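Local coordinates for protein aspartate-semialdehyde dehydrogenase (Thermus thermophilus, PDB 2YV3) that probably catalyses the NADPH-dependent reductive dephosphorylation of L-aspartyl-4-phosphate to L-aspartate-semialdehyde, a step on the way to lysine, methionine and threonine, at residues 114-117 with 118-122. Residues are numbered along the deposited sequence; the frame is centred on the assembly and turned at random.
Sequences FQHR and GIIAN
His116 turns back toward the chain that follows it, meeting Gly118, Ile119 and Ile120 two to four residues further on, and so illustrates how one side chain can lean on the chain just after it, where a loop enters a strand. Its CB does the apolar work: it lies 3.6 Å from CG1 of Ile120 and 3.5 Å from the carbonyl O of Ile119. On the isoleucine side, CG1 stands beside the backbone N (chi1 -77°), and CD1 of Ile120 runs on past CB of His116 at 4.1 Å. From CB the imidazole swings round with CG turned roughly at right angles to the backbone N about the CA-CB bond (chi1 93°), which directs ND1 toward Gly118. There Gly118 N comes in at the ring edge, in plane, and donates to ND1 over 2.6 Å; the N-H...ND1 angle of 126° makes this a weak, bent bond. Next round the ring, CE1 rests 3.3 Å from Gly118 N. The loop leads into strand 119-121, an edge strand, within this chain, of the sheet in the Rossmann-type NAD-binding domain, which runs parallel to strand 87-90; Gly118 and Ile120 both bond through their backbones to Val88. With an alanine here the CB contact to Ile120 would remain, but Gly118 N would probably lose its weak imidazole acceptor. His116 also touches Leu87, while Ile120 packs on the loop residues Pro102 and Ile113 and on Gln322 of helix 319-327.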
ATOM      1  N   PHE A 114       8.069  -9.687  33.874  1.00 38.11           N
ATOM      2  CA  PHE A 114       8.225  -9.770  35.310  1.00 35.42           C
ATOM      3  C   PHE A 114       8.709  -8.463  35.921  1.00 36.03           C
ATOM      4  O   PHE A 114       9.045  -8.388  37.108  1.00 34.29           O
ATOM      5  CB  PHE A 114       9.136 -10.956  35.623  1.00 30.82           C
ATOM      6  CG  PHE A 114       8.767 -12.202  34.852  1.00 28.40           C
ATOM      7  CD1 PHE A 114       7.546 -12.838  35.074  1.00 35.55           C
ATOM      8  CD2 PHE A 114       9.597 -12.689  33.843  1.00 23.34           C
ATOM      9  CE1 PHE A 114       7.154 -13.930  34.300  1.00 28.39           C
ATOM     10  CE2 PHE A 114       9.214 -13.775  33.069  1.00 27.05           C
ATOM     11  CZ  PHE A 114       7.988 -14.398  33.295  1.00 28.54           C
ATOM     12  N   GLN A 115       8.709  -7.419  35.100  1.00 36.39           N
ATOM     13  CA  GLN A 115       9.094  -6.105  35.582  1.00 40.51           C
ATOM     14  C   GLN A 115       7.801  -5.328  35.811  1.00 41.89           C
ATOM     15  O   GLN A 115       7.805  -4.194  36.296  1.00 35.99           O
ATOM     16  CB  GLN A 115       9.970  -5.374  34.576  1.00 38.56           C
ATOM     17  CG  GLN A 115      10.862  -4.376  35.263  1.00 46.18           C
ATOM     18  CD  GLN A 115      11.652  -3.534  34.303  1.00 43.44           C
ATOM     19  OE1 GLN A 115      12.230  -4.045  33.342  1.00 42.35           O
ATOM     20  NE2 GLN A 115      11.697  -2.228  34.566  1.00 44.18           N
ATOM     21  N   HIS A 116       6.690  -5.965  35.455  1.00 43.29           N
ATOM     22  CA  HIS A 116       5.378  -5.374  35.639  1.00 43.78           C
ATOM     23  C   HIS A 116       5.114  -5.262  37.135  1.00 44.83           C
ATOM     24  O   HIS A 116       5.727  -5.968  37.938  1.00 45.31           O
ATOM     25  CB  HIS A 116       4.299  -6.266  35.034  1.00 37.23           C
ATOM     26  CG  HIS A 116       3.703  -7.229  36.012  1.00 40.53           C
ATOM     27  ND1 HIS A 116       2.978  -6.817  37.109  1.00 41.11           N
ATOM     28  CD2 HIS A 116       3.713  -8.583  36.056  1.00 50.41           C
ATOM     29  CE1 HIS A 116       2.564  -7.874  37.784  1.00 45.09           C
ATOM     30  NE2 HIS A 116       2.995  -8.959  37.167  1.00 48.20           N
ATOM     31  N   ARG A 117       4.184  -4.381  37.490  1.00 50.24           N
ATOM     32  CA  ARG A 117       3.782  -4.160  38.875  1.00 49.19           C
ATOM     33  C   ARG A 117       2.253  -4.200  38.975  1.00 44.50           C
ATOM     34  O   ARG A 117       1.690  -3.716  39.953  1.00 42.89           O
ATOM     35  CB  ARG A 117       4.292  -2.799  39.382  1.00 57.57           C
ATOM     36  CG  ARG A 117       5.760  -2.779  39.844  1.00 67.99           C
ATOM     37  CD  ARG A 117       6.190  -1.387  40.347  1.00 64.69           C
ATOM     38  NE  ARG A 117       5.287  -0.838  41.367  1.00 65.42           N
ATOM     39  CZ  ARG A 117       5.140  -1.326  42.596  1.00 54.53           C
ATOM     40  NH1 ARG A 117       5.840  -2.381  42.979  1.00 64.38           N
ATOM     41  NH2 ARG A 117       4.289  -0.758  43.440  1.00 50.31           N
ATOM     42  N   GLY A 118       1.593  -4.765  37.963  1.00 33.54           N
ATOM     43  CA  GLY A 118       0.141  -4.855  37.972  1.00 31.61           C
ATOM     44  C   GLY A 118      -0.514  -4.917  36.595  1.00 43.38           C
ATOM     45  O   GLY A 118      -1.550  -5.571  36.412  1.00 41.76           O
ATOM     46  N   ILE A 119       0.086  -4.237  35.621  1.00 39.53           N
ATOM     47  CA  ILE A 119      -0.438  -4.212  34.261  1.00 35.82           C
ATOM     48  C   ILE A 119       0.694  -4.418  33.256  1.00 31.58           C
ATOM     49  O   ILE A 119       1.860  -4.218  33.557  1.00 32.93           O
ATOM     50  CB  ILE A 119      -1.103  -2.847  33.929  1.00 47.54           C
ATOM     51  CG1 ILE A 119      -1.905  -2.327  35.129  1.00 46.52           C
ATOM     52  CG2 ILE A 119      -1.989  -2.988  32.686  1.00 43.97           C
ATOM     53  CD1 ILE A 119      -3.138  -3.131  35.472  1.00 43.66           C
ATOM     54  N   ILE A 120       0.335  -4.811  32.049  1.00 31.99           N
ATOM     55  CA  ILE A 120       1.304  -5.022  30.989  1.00 31.78           C
ATOM     56  C   ILE A 120       0.606  -4.522  29.752  1.00 31.25           C
ATOM     57  O   ILE A 120      -0.534  -4.901  29.504  1.00 30.48           O
ATOM     58  CB  ILE A 120       1.647  -6.521  30.792  1.00 31.96           C
ATOM     59  CG1 ILE A 120       2.608  -6.983  31.891  1.00 36.20           C
ATOM     60  CG2 ILE A 120       2.231  -6.745  29.400  1.00 34.91           C
ATOM     61  CD1 ILE A 120       3.214  -8.373  31.666  1.00 41.75           C
ATOM     62  N   ALA A 121       1.279  -3.667  28.987  1.00 29.00           N
ATOM     63  CA  ALA A 121       0.694  -3.107  27.778  1.00 18.24           C
ATOM     64  C   ALA A 121       0.926  -3.956  26.550  1.00 21.47           C
ATOM     65  O   ALA A 121       2.052  -4.320  26.239  1.00 22.32           O
ATOM     66  CB  ALA A 121       1.231  -1.731  27.534  1.00 31.21           C
ATOM     67  N   ASN A 122      -0.167  -4.276  25.867  1.00 28.73           N
ATOM     68  CA  ASN A 122      -0.144  -5.053  24.631  1.00 29.09           C
ATOM     69  C   ASN A 122       0.118  -4.009  23.530  1.00 32.79           C
ATOM     70  O   ASN A 122      -0.547  -2.964  23.468  1.00 27.48           O
ATOM     71  CB  ASN A 122      -1.507  -5.726  24.441  1.00 39.10           C
ATOM     72  CG  ASN A 122      -1.511  -6.760  23.346  1.00 23.98           C
ATOM     73  OD1 ASN A 122      -0.703  -7.673  23.349  1.00 34.93           O
ATOM     74  ND2 ASN A 122      -2.444  -6.631  22.411  1.00 24.88           N
TER